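Local structure of tryptophane-5-halogenase (Microbispora sp. ATCC PTA-5024, 5UAO) at residues 81-86 with 91-96; 403-408 with 414-419; 433-438 with 467-472. The protein probably chlorinates C5 of a tryptophan side chain as an FAD-binding halogenase during the biosynthesis of the lanthipeptide NAI-107. All blocks are in the same frame, centred on the assembly; numbering follows the deposited sequence.

In the fold
All three contacts are buried meetings of helices, but they occupy different parts of the fold. Contact 1 lies across the chain's centre from the other two, its centre about 38 Å from that of contact 2 and about 37 Å from that of contact 3. Contacts 2 and 3 are neighbours, centres about 16 Å apart, and residues 403-408 touch Gln472. Contacts 1 and 2 each join helices consecutive in sequence and add hydrogen bonds from polar side-chain ends to other parts of the chain. Contact 3 joins more distant helices through apolar side chains; though buried, it lies on a helix at the subunit interface, and only here do residues of the segments themselves meet the second subunit.

Contact 1: 81-86 with 91-96; sequences FLHHYL and AEFYQH
The imidazole of His83, which meets Phe93 across this contact, is held at both nitrogens: ND1 bonds to the carbonyl O of Ile88 in the connecting turn, and NE2 bonds to the hydroxyl of Tyr174. These two bonds fix the rotation of the ring and direct the carbon between the nitrogens at the phenyl group. His83 CE1 lies 4.0 Å from Phe93 CD2 and equally close to CG, in a T-shaped stack with the imidazole edge toward the phenyl face; the planes stand at 86° and the ring centroids are 5.5 Å apart. Phe93 projects its ring across the gap with CG anti to its own backbone N (chi1 -180°). At the far end of that ring, Phe93 CZ meets the CD1 methyl of Leu82 at 4.1 Å, and the two side chains cross nearly at right angles. Phe93 also packs on Tyr174 and Met176, outside the two helices. Leu82 continues onto Leu43 of helix 39-51. Helix 76-85 closes with a wider, pi-type turn, in which Leu86 N bonds to Phe81 O at 3.0 Å, and Asp89 OD2 accepts the backbone N-H of Glu92 as the next helix starts. The arrangement is a pair of successive helices joined by a short turn, the first of them packed against helix 39-51, which follows the apparent Rossmann-type FAD-binding motif.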
loop_
_atom_site.group_PDB
_atom_site.type_symbol
_atom_site.label_atom_id
_atom_site.label_comp_id
_atom_site.label_asym_id
_atom_site.label_seq_id
_atom_site.Cartn_x
_atom_site.Cartn_y
_atom_site.Cartn_z
ATOM N N PHE A 81 -14.500 -0.531 -15.647
ATOM C CA PHE A 81 -15.377 -1.535 -15.064
ATOM C C PHE A 81 -16.589 -1.862 -15.924
ATOM O O PHE A 81 -16.860 -3.030 -16.257
ATOM C CB PHE A 81 -15.797 -1.073 -13.645
ATOM C CG PHE A 81 -16.606 -2.079 -12.907
ATOM C CD1 PHE A 81 -16.010 -3.048 -12.155
ATOM C CD2 PHE A 81 -17.968 -1.999 -12.925
ATOM C CE1 PHE A 81 -16.791 -4.010 -11.502
ATOM C CE2 PHE A 81 -18.742 -2.932 -12.294
ATOM C CZ PHE A 81 -18.153 -3.931 -11.558
ATOM N N LEU A 82 -17.284 -0.831 -16.378
ATOM C CA LEU A 82 -18.458 -1.068 -17.172
ATOM C C LEU A 82 -18.099 -1.811 -18.452
ATOM O O LEU A 82 -18.739 -2.821 -18.793
ATOM C CB LEU A 82 -19.229 0.235 -17.498
ATOM C CG LEU A 82 -19.867 0.954 -16.279
ATOM C CD1 LEU A 82 -20.237 2.386 -16.647
ATOM C CD2 LEU A 82 -21.063 0.186 -15.710
ATOM N N HIS A 83 -17.124 -1.291 -19.190
ATOM C CA HIS A 83 -16.910 -1.800 -20.491
ATOM C C HIS A 83 -16.036 -3.095 -20.517
ATOM O O HIS A 83 -16.304 -3.992 -21.346
ATOM C CB HIS A 83 -16.402 -0.742 -21.437
ATOM C CG HIS A 83 -17.324 0.447 -21.587
ATOM N ND1 HIS A 83 -18.654 0.328 -21.924
ATOM C CD2 HIS A 83 -17.100 1.766 -21.361
ATOM C CE1 HIS A 83 -19.215 1.538 -21.912
ATOM N NE2 HIS A 83 -18.281 2.430 -21.605
ATOM N N HIS A 84 -15.004 -3.163 -19.692
ATOM C CA HIS A 84 -14.083 -4.268 -19.709
ATOM C C HIS A 84 -14.609 -5.369 -18.796
ATOM O O HIS A 84 -14.831 -6.470 -19.250
ATOM C CB HIS A 84 -12.673 -3.883 -19.335
ATOM C CG HIS A 84 -11.943 -3.130 -20.398
ATOM N ND1 HIS A 84 -11.710 -3.653 -21.649
ATOM C CD2 HIS A 84 -11.393 -1.886 -20.401
ATOM C CE1 HIS A 84 -11.048 -2.769 -22.384
ATOM N NE2 HIS A 84 -10.827 -1.698 -21.646
ATOM N N TYR A 85 -14.882 -5.070 -17.537
ATOM C CA TYR A 85 -15.216 -6.108 -16.601
ATOM C C TYR A 85 -16.576 -6.662 -16.897
ATOM O O TYR A 85 -16.769 -7.909 -16.882
ATOM C CB TYR A 85 -15.199 -5.573 -15.187
ATOM C CG TYR A 85 -15.128 -6.619 -14.105
ATOM C CD1 TYR A 85 -13.904 -7.210 -13.772
ATOM C CD2 TYR A 85 -16.235 -6.914 -13.327
ATOM C CE1 TYR A 85 -13.804 -8.113 -12.722
ATOM C CE2 TYR A 85 -16.168 -7.813 -12.300
ATOM C CZ TYR A 85 -14.966 -8.427 -12.018
ATOM O OH TYR A 85 -14.918 -9.320 -11.015
ATOM N N LEU A 86 -17.546 -5.786 -17.167
ATOM C CA LEU A 86 -18.896 -6.289 -17.438
ATOM C C LEU A 86 -19.151 -6.485 -18.961
ATOM O O LEU A 86 -20.243 -6.953 -19.323
ATOM C CB LEU A 86 -19.990 -5.415 -16.835
ATOM C CG LEU A 86 -20.015 -5.155 -15.301
ATOM C CD1 LEU A 86 -21.260 -4.347 -15.040
ATOM C CD2 LEU A 86 -20.065 -6.421 -14.481
ATOM N N ALA A 91 -21.268 1.482 -27.780
ATOM C CA ALA A 91 -22.234 2.143 -28.643
ATOM C C ALA A 91 -23.640 1.946 -28.069
ATOM O O ALA A 91 -24.446 2.884 -27.964
ATOM C CB ALA A 91 -22.120 1.604 -30.098
ATOM N N GLU A 92 -23.925 0.734 -27.651
ATOM C CA GLU A 92 -25.197 0.423 -27.017
ATOM C C GLU A 92 -25.427 1.179 -25.708
ATOM O O GLU A 92 -26.522 1.646 -25.428
ATOM C CB GLU A 92 -25.286 -1.080 -26.719
ATOM C CG GLU A 92 -26.688 -1.547 -26.327
ATOM C CD GLU A 92 -26.776 -3.060 -26.098
ATOM O OE1 GLU A 92 -26.097 -3.589 -25.171
ATOM O OE2 GLU A 92 -27.556 -3.705 -26.851
ATOM N N PHE A 93 -24.402 1.239 -24.905
ATOM C CA PHE A 93 -24.438 2.027 -23.646
ATOM C C PHE A 93 -24.762 3.480 -23.949
ATOM O O PHE A 93 -25.669 4.102 -23.316
ATOM C CB PHE A 93 -23.125 1.898 -22.897
ATOM C CG PHE A 93 -23.077 2.659 -21.605
ATOM C CD1 PHE A 93 -23.642 2.140 -20.476
ATOM C CD2 PHE A 93 -22.417 3.892 -21.530
ATOM C CE1 PHE A 93 -23.585 2.824 -19.269
ATOM C CE2 PHE A 93 -22.373 4.569 -20.338
ATOM C CZ PHE A 93 -22.960 4.029 -19.216
ATOM N N TYR A 94 -24.090 4.032 -24.944
ATOM C CA TYR A 94 -24.344 5.422 -25.276
ATOM C C TYR A 94 -25.762 5.644 -25.791
ATOM O O TYR A 94 -26.439 6.663 -25.510
ATOM C CB TYR A 94 -23.327 5.985 -26.274
ATOM C CG TYR A 94 -22.092 6.599 -25.636
ATOM C CD1 TYR A 94 -21.224 5.844 -24.890
ATOM C CD2 TYR A 94 -21.759 7.915 -25.851
ATOM C CE1 TYR A 94 -20.099 6.379 -24.336
ATOM C CE2 TYR A 94 -20.607 8.464 -25.310
ATOM C CZ TYR A 94 -19.808 7.708 -24.533
ATOM O OH TYR A 94 -18.667 8.268 -24.020
ATOM N N GLN A 95 -26.232 4.671 -26.522
ATOM C CA GLN A 95 -27.545 4.765 -27.087
ATOM C C GLN A 95 -28.627 4.685 -25.995
ATOM O O GLN A 95 -29.596 5.396 -26.033
ATOM C CB GLN A 95 -27.704 3.612 -28.115
ATOM C CG GLN A 95 -29.048 3.528 -28.793
ATOM C CD GLN A 95 -29.361 4.809 -29.539
ATOM O OE1 GLN A 95 -28.446 5.536 -29.970
ATOM N NE2 GLN A 95 -30.652 5.107 -29.690
ATOM N N HIS A 96 -28.480 3.770 -25.063
ATOM C CA HIS A 96 -29.505 3.538 -24.069
ATOM C C HIS A 96 -29.339 4.428 -22.866
ATOM O O HIS A 96 -30.326 4.807 -22.240
ATOM C CB HIS A 96 -29.453 2.110 -23.592
ATOM C CG HIS A 96 -30.128 1.148 -24.499
ATOM N ND1 HIS A 96 -29.660 0.853 -25.762
ATOM C CD2 HIS A 96 -31.236 0.400 -24.322
ATOM C CE1 HIS A 96 -30.458 -0.033 -26.329
ATOM N NE2 HIS A 96 -31.428 -0.315 -25.483
#

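Contact 2: 403-408 with 414-419; sequences IHYRFN and PFWKEA
Trp416 fills a slot between Tyr405 and Asn408, its six-membered ring reaching deepest. Asn408 covers one indole face: ND2 comes within 3.4 Å of Trp416 CH2, offset toward the rim, while CB rests 3.5 Å from CZ3. The amide plane is inclined 62° to the indole instead of lying flat on it. Both ends of that amide are held elsewhere, OD1 by the backbone N of Gly110 and ND2 by Thr278 OG1, which fixes its tilt. On the opposite face Phe415 sets CE2 over the centre of the indole, 3.6 Å above its plane, so two side chains clamp the same flat group. The indole enters the slot with CG anti to its carbonyl carbon (chi1 -81°), and NE1 bonds to the carbonyl O of Met279.

Tyr405 supplies the other main bump. Its plane is almost parallel to the indole, at 13°, but the rings are slid so far apart that they barely overlap, so the touch is confined to one corner, Tyr405 CD1 3.4 Å from Trp416 CH2, and is oblique. The neighbouring Tyr405 CE1 approaches the edge of the Phe415 ring, 3.7 Å from Phe415 CZ. Ala419 offers a low methyl at the tyrosine edge, and the small residue accompanies the closest approach of CA atoms, 5.6 Å between those of Arg406 and Ala419. Beyond the cluster, Tyr405 OH bonds to Glu352. An aromatic cluster thus packs two consecutive helices together, and polar bonds from Trp416 and Asn408 tie it to strand 274-279 of the tryptophan halogenase fold.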
loop_
_atom_site.group_PDB
_atom_site.type_symbol
_atom_site.label_atom_id
_atom_site.label_comp_id
_atom_site.label_asym_id
_atom_site.label_seq_id
_atom_site.Cartn_x
_atom_site.Cartn_y
_atom_site.Cartn_z
ATOM N N ILE A 403 -11.560 16.612 5.168
ATOM C CA ILE A 403 -10.824 17.847 4.891
ATOM C C ILE A 403 -11.558 18.750 3.918
ATOM O O ILE A 403 -11.142 19.895 3.782
ATOM C CB ILE A 403 -9.355 17.598 4.475
ATOM C CG1 ILE A 403 -9.262 16.889 3.128
ATOM C CG2 ILE A 403 -8.679 16.779 5.510
ATOM C CD1 ILE A 403 -8.276 17.483 2.216
ATOM N N HIS A 404 -12.600 18.260 3.206
ATOM C CA HIS A 404 -13.448 19.155 2.387
ATOM C C HIS A 404 -14.284 20.056 3.312
ATOM O O HIS A 404 -14.673 21.174 2.953
ATOM C CB HIS A 404 -14.427 18.407 1.513
ATOM C CG HIS A 404 -13.807 17.529 0.462
ATOM N ND1 HIS A 404 -12.880 16.557 0.732
ATOM C CD2 HIS A 404 -14.031 17.456 -0.866
ATOM C CE1 HIS A 404 -12.558 15.912 -0.383
ATOM N NE2 HIS A 404 -13.271 16.420 -1.361
ATOM N N TYR A 405 -14.594 19.555 4.518
ATOM C CA TYR A 405 -15.409 20.275 5.471
ATOM C C TYR A 405 -14.653 21.161 6.427
ATOM O O TYR A 405 -15.024 22.327 6.608
ATOM C CB TYR A 405 -16.322 19.317 6.278
ATOM C CG TYR A 405 -17.609 18.975 5.540
ATOM C CD1 TYR A 405 -18.684 19.851 5.544
ATOM C CD2 TYR A 405 -17.703 17.804 4.769
ATOM C CE1 TYR A 405 -19.817 19.558 4.861
ATOM C CE2 TYR A 405 -18.834 17.490 4.098
ATOM C CZ TYR A 405 -19.877 18.387 4.144
ATOM O OH TYR A 405 -20.972 18.123 3.484
ATOM N N ARG A 406 -13.556 20.650 6.993
ATOM C CA ARG A 406 -12.793 21.351 8.027
ATOM C C ARG A 406 -12.238 22.679 7.516
ATOM O O ARG A 406 -12.050 23.610 8.315
ATOM C CB ARG A 406 -11.612 20.469 8.431
ATOM C CG ARG A 406 -10.735 21.019 9.539
ATOM C CD ARG A 406 -11.443 20.855 10.847
ATOM N NE ARG A 406 -10.848 21.659 11.888
ATOM C CZ ARG A 406 -10.767 21.284 13.172
ATOM N NH1 ARG A 406 -11.203 20.101 13.582
ATOM N NH2 ARG A 406 -10.217 22.085 14.055
ATOM N N PHE A 407 -11.910 22.772 6.213
ATOM C CA PHE A 407 -11.133 23.914 5.724
ATOM C C PHE A 407 -11.894 24.815 4.719
ATOM O O PHE A 407 -11.262 25.595 3.965
ATOM C CB PHE A 407 -9.831 23.432 5.113
ATOM C CG PHE A 407 -8.963 22.663 6.065
ATOM C CD1 PHE A 407 -8.408 23.293 7.171
ATOM C CD2 PHE A 407 -8.708 21.325 5.871
ATOM C CE1 PHE A 407 -7.576 22.607 8.031
ATOM C CE2 PHE A 407 -7.941 20.605 6.749
ATOM C CZ PHE A 407 -7.334 21.265 7.830
ATOM N N ASN A 408 -13.235 24.688 4.705
ATOM C CA ASN A 408 -14.020 25.458 3.772
ATOM C C ASN A 408 -14.381 26.824 4.351
ATOM O O ASN A 408 -15.420 27.008 4.994
ATOM C CB ASN A 408 -15.287 24.672 3.300
ATOM C CG ASN A 408 -16.037 25.419 2.185
ATOM O OD1 ASN A 408 -15.626 26.512 1.828
ATOM N ND2 ASN A 408 -17.155 24.874 1.725
ATOM N N PRO A 414 -23.815 29.345 10.763
ATOM C CA PRO A 414 -23.542 28.513 11.953
ATOM C C PRO A 414 -23.110 27.085 11.538
ATOM O O PRO A 414 -22.171 26.555 12.132
ATOM C CB PRO A 414 -24.867 28.533 12.734
ATOM C CG PRO A 414 -25.619 29.741 12.237
ATOM C CD PRO A 414 -25.184 29.899 10.773
ATOM N N PHE A 415 -23.727 26.500 10.496
ATOM C CA PHE A 415 -23.226 25.196 9.965
ATOM C C PHE A 415 -21.740 25.250 9.627
ATOM O O PHE A 415 -20.985 24.345 10.038
ATOM C CB PHE A 415 -24.029 24.685 8.779
ATOM C CG PHE A 415 -23.458 23.443 8.188
ATOM C CD1 PHE A 415 -23.793 22.211 8.710
ATOM C CD2 PHE A 415 -22.516 23.492 7.175
ATOM C CE1 PHE A 415 -23.213 21.054 8.211
ATOM C CE2 PHE A 415 -21.985 22.326 6.620
ATOM C CZ PHE A 415 -22.331 21.098 7.155
ATOM N N TRP A 416 -21.261 26.293 8.939
ATOM C CA TRP A 416 -19.922 26.310 8.453
ATOM C C TRP A 416 -18.924 26.687 9.512
ATOM O O TRP A 416 -17.814 26.153 9.559
ATOM C CB TRP A 416 -19.761 27.136 7.168
ATOM C CG TRP A 416 -20.210 26.301 5.925
ATOM C CD1 TRP A 416 -21.325 26.468 5.208
ATOM C CD2 TRP A 416 -19.550 25.137 5.375
ATOM N NE1 TRP A 416 -21.430 25.508 4.239
ATOM C CE2 TRP A 416 -20.353 24.664 4.336
ATOM C CE3 TRP A 416 -18.385 24.436 5.695
ATOM C CZ2 TRP A 416 -20.037 23.507 3.608
ATOM C CZ3 TRP A 416 -18.045 23.290 4.955
ATOM C CH2 TRP A 416 -18.889 22.854 3.907
ATOM N N LYS A 417 -19.326 27.538 10.426
ATOM C CA LYS A 417 -18.519 27.739 11.621
ATOM C C LYS A 417 -18.310 26.441 12.407
ATOM O O LYS A 417 -17.167 26.102 12.800
ATOM C CB LYS A 417 -19.165 28.822 12.502
ATOM C CG LYS A 417 -19.073 30.226 11.887
ATOM C CD LYS A 417 -19.746 31.278 12.784
ATOM C CE LYS A 417 -19.127 32.670 12.621
ATOM N NZ LYS A 417 -18.915 33.067 11.183
ATOM N N GLU A 418 -19.385 25.695 12.612
ATOM C CA GLU A 418 -19.300 24.412 13.311
ATOM C C GLU A 418 -18.421 23.422 12.555
ATOM O O GLU A 418 -17.607 22.754 13.150
ATOM C CB GLU A 418 -20.675 23.815 13.476
ATOM C CG GLU A 418 -20.748 22.450 14.138
ATOM C CD GLU A 418 -20.649 22.525 15.660
ATOM O OE1 GLU A 418 -20.234 23.586 16.170
ATOM O OE2 GLU A 418 -20.991 21.517 16.335
ATOM N N ALA A 419 -18.584 23.315 11.236
ATOM C CA ALA A 419 -17.726 22.491 10.491
ATOM C C ALA A 419 -16.263 22.853 10.608
ATOM O O ALA A 419 -15.418 21.978 10.714
ATOM C CB ALA A 419 -18.157 22.398 9.016
#

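Contact 3: 433-438 with 467-472; sequences RLFAAG and TLLLGQ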
loop_
_atom_site.group_PDB
_atom_site.type_symbol
_atom_site.label_atom_id
_atom_site.label_comp_id
_atom_site.label_asym_id
_atom_site.label_seq_id
_atom_site.Cartn_x
_atom_site.Cartn_y
_atom_site.Cartn_z
ATOM N N ARG A 433 0.045 17.561 8.740
ATOM C CA ARG A 433 1.282 18.109 9.344
ATOM C C ARG A 433 2.420 18.015 8.398
ATOM O O ARG A 433 3.285 18.938 8.360
ATOM C CB ARG A 433 1.641 17.422 10.658
ATOM C CG ARG A 433 0.607 17.643 11.743
ATOM C CD ARG A 433 1.173 17.595 13.151
ATOM N NE ARG A 433 0.150 17.303 14.159
ATOM C CZ ARG A 433 -0.337 16.080 14.450
ATOM N NH1 ARG A 433 0.078 14.972 13.807
ATOM N NH2 ARG A 433 -1.274 15.957 15.395
ATOM N N LEU A 434 2.456 16.950 7.586
ATOM C CA LEU A 434 3.452 16.831 6.524
ATOM C C LEU A 434 3.267 17.917 5.446
ATOM O O LEU A 434 4.227 18.632 5.042
ATOM C CB LEU A 434 3.348 15.484 5.866
ATOM C CG LEU A 434 3.826 14.204 6.588
ATOM C CD1 LEU A 434 3.787 12.989 5.638
ATOM C CD2 LEU A 434 5.228 14.341 7.165
ATOM N N PHE A 435 2.022 18.020 4.978
ATOM C CA PHE A 435 1.623 19.055 4.009
ATOM C C PHE A 435 2.078 20.466 4.387
ATOM O O PHE A 435 2.674 21.175 3.579
ATOM C CB PHE A 435 0.112 19.082 3.888
ATOM C CG PHE A 435 -0.411 20.156 2.962
ATOM C CD1 PHE A 435 -0.513 19.917 1.603
ATOM C CD2 PHE A 435 -0.848 21.362 3.453
ATOM C CE1 PHE A 435 -1.051 20.846 0.770
ATOM C CE2 PHE A 435 -1.361 22.300 2.596
ATOM C CZ PHE A 435 -1.438 22.038 1.253
ATOM N N ALA A 436 1.773 20.859 5.611
ATOM C CA ALA A 436 2.079 22.191 6.114
ATOM C C ALA A 436 3.556 22.546 6.005
ATOM O O ALA A 436 3.924 23.709 5.696
ATOM C CB ALA A 436 1.626 22.316 7.553
ATOM N N ALA A 437 4.393 21.555 6.244
ATOM C CA ALA A 437 5.825 21.767 6.308
ATOM C C ALA A 437 6.377 21.905 4.906
ATOM O O ALA A 437 7.518 22.340 4.724
ATOM C CB ALA A 437 6.497 20.587 7.044
ATOM N N GLY A 438 5.609 21.510 3.899
ATOM C CA GLY A 438 6.061 21.650 2.499
ATOM C C GLY A 438 5.084 21.094 1.499
ATOM O O GLY A 438 5.059 19.876 1.225
ATOM N N THR A 467 -4.950 18.942 -4.008
ATOM C CA THR A 467 -5.786 19.886 -4.738
ATOM C C THR A 467 -6.796 20.509 -3.800
ATOM O O THR A 467 -6.995 21.709 -3.837
ATOM C CB THR A 467 -6.470 19.229 -5.955
ATOM O OG1 THR A 467 -5.472 18.692 -6.809
ATOM C CG2 THR A 467 -7.346 20.194 -6.719
ATOM N N LEU A 468 -7.396 19.699 -2.936
ATOM C CA LEU A 468 -8.390 20.158 -2.001
ATOM C C LEU A 468 -7.780 21.103 -0.999
ATOM O O LEU A 468 -8.366 22.124 -0.698
ATOM C CB LEU A 468 -9.109 18.996 -1.245
ATOM C CG LEU A 468 -10.406 18.627 -1.930
ATOM C CD1 LEU A 468 -11.482 19.741 -1.883
ATOM C CD2 LEU A 468 -10.157 18.250 -3.369
ATOM N N LEU A 469 -6.574 20.804 -0.534
ATOM C CA LEU A 469 -5.981 21.625 0.522
ATOM C C LEU A 469 -5.457 23.004 -0.057
ATOM O O LEU A 469 -5.729 24.072 0.468
ATOM C CB LEU A 469 -4.872 20.820 1.198
ATOM C CG LEU A 469 -5.297 19.660 2.103
ATOM C CD1 LEU A 469 -4.001 18.994 2.616
ATOM C CD2 LEU A 469 -6.019 20.212 3.280
ATOM N N LEU A 470 -4.850 22.962 -1.219
ATOM C CA LEU A 470 -4.351 24.194 -1.851
ATOM C C LEU A 470 -5.521 24.992 -2.418
ATOM O O LEU A 470 -5.543 26.239 -2.389
ATOM C CB LEU A 470 -3.353 23.818 -2.975
ATOM C CG LEU A 470 -2.025 23.222 -2.509
ATOM C CD1 LEU A 470 -1.429 22.587 -3.718
ATOM C CD2 LEU A 470 -1.109 24.264 -1.902
ATOM N N GLY A 471 -6.523 24.287 -2.929
ATOM C CA GLY A 471 -7.751 24.998 -3.394
ATOM C C GLY A 471 -8.418 25.798 -2.330
ATOM O O GLY A 471 -8.973 26.888 -2.571
ATOM N N GLN A 472 -8.413 25.244 -1.138
ATOM C CA GLN A 472 -9.006 25.874 0.042
ATOM C C GLN A 472 -8.042 26.781 0.840
ATOM O O GLN A 472 -8.419 27.274 1.926
ATOM C CB GLN A 472 -9.571 24.765 0.963
ATOM C CG GLN A 472 -10.848 24.121 0.477
ATOM C CD GLN A 472 -11.251 22.961 1.399
ATOM O OE1 GLN A 472 -10.552 21.936 1.536
ATOM N NE2 GLN A 472 -12.320 23.133 2.043
#
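Leu469 and Leu470, adjacent on one helix, receive the ring of Phe435 from the other. Just ahead of them, Thr467 faces away from this contact and bonds through OG1 to the carbonyl O of Glu463, one turn earlier. Leu468 also serves another surface, packing on Ile403 and His404 of helix 383-406 and on Phe116.

Leu469 carries most of the contact. It lies alongside Phe435 with the two side chains running in opposite directions, so its base meets the outer end of the ring and its tip covers the middle. Leu469 CB is 3.6 Å from Phe435 CZ, whereas Leu469 CD1 makes a CH-pi contact 3.8 Å from the ring centroid and only 12° off the normal. Chi1 of 177° carries the phenylalanine ring across to the other helix, and chi2 of 86° turns its face to Leu469. Leu470 comes from a different direction: its CG is in the ring plane at the edge, 4.0 Å from Phe435 CZ, and CD2 touches the same atom at an oblique angle. The ring is therefore bounded over a face and at its outer edge by two consecutive residues. Elsewhere Leu470 leans on Leu129 and Leu133.

At Gly471 the helix nears its end, with N bonded to Thr467 O at 2.8 Å. Arg112 grips the carbonyls of Leu470 and Gly471 through NH2 and NE, respectively, a placement that should suit the partial negative charge of a helix C-terminus. Gln472 then leaves helical geometry.

Behind the phenylalanine, helix 429-437 meets the second subunit: Arg433 forms a salt bridge with Asp384 of that subunit, and Ala436 packs on its Pro380. The contact is apolar helix-helix packing in the helical C-terminal part of the halogenase, one helix layer inside the dimer interface.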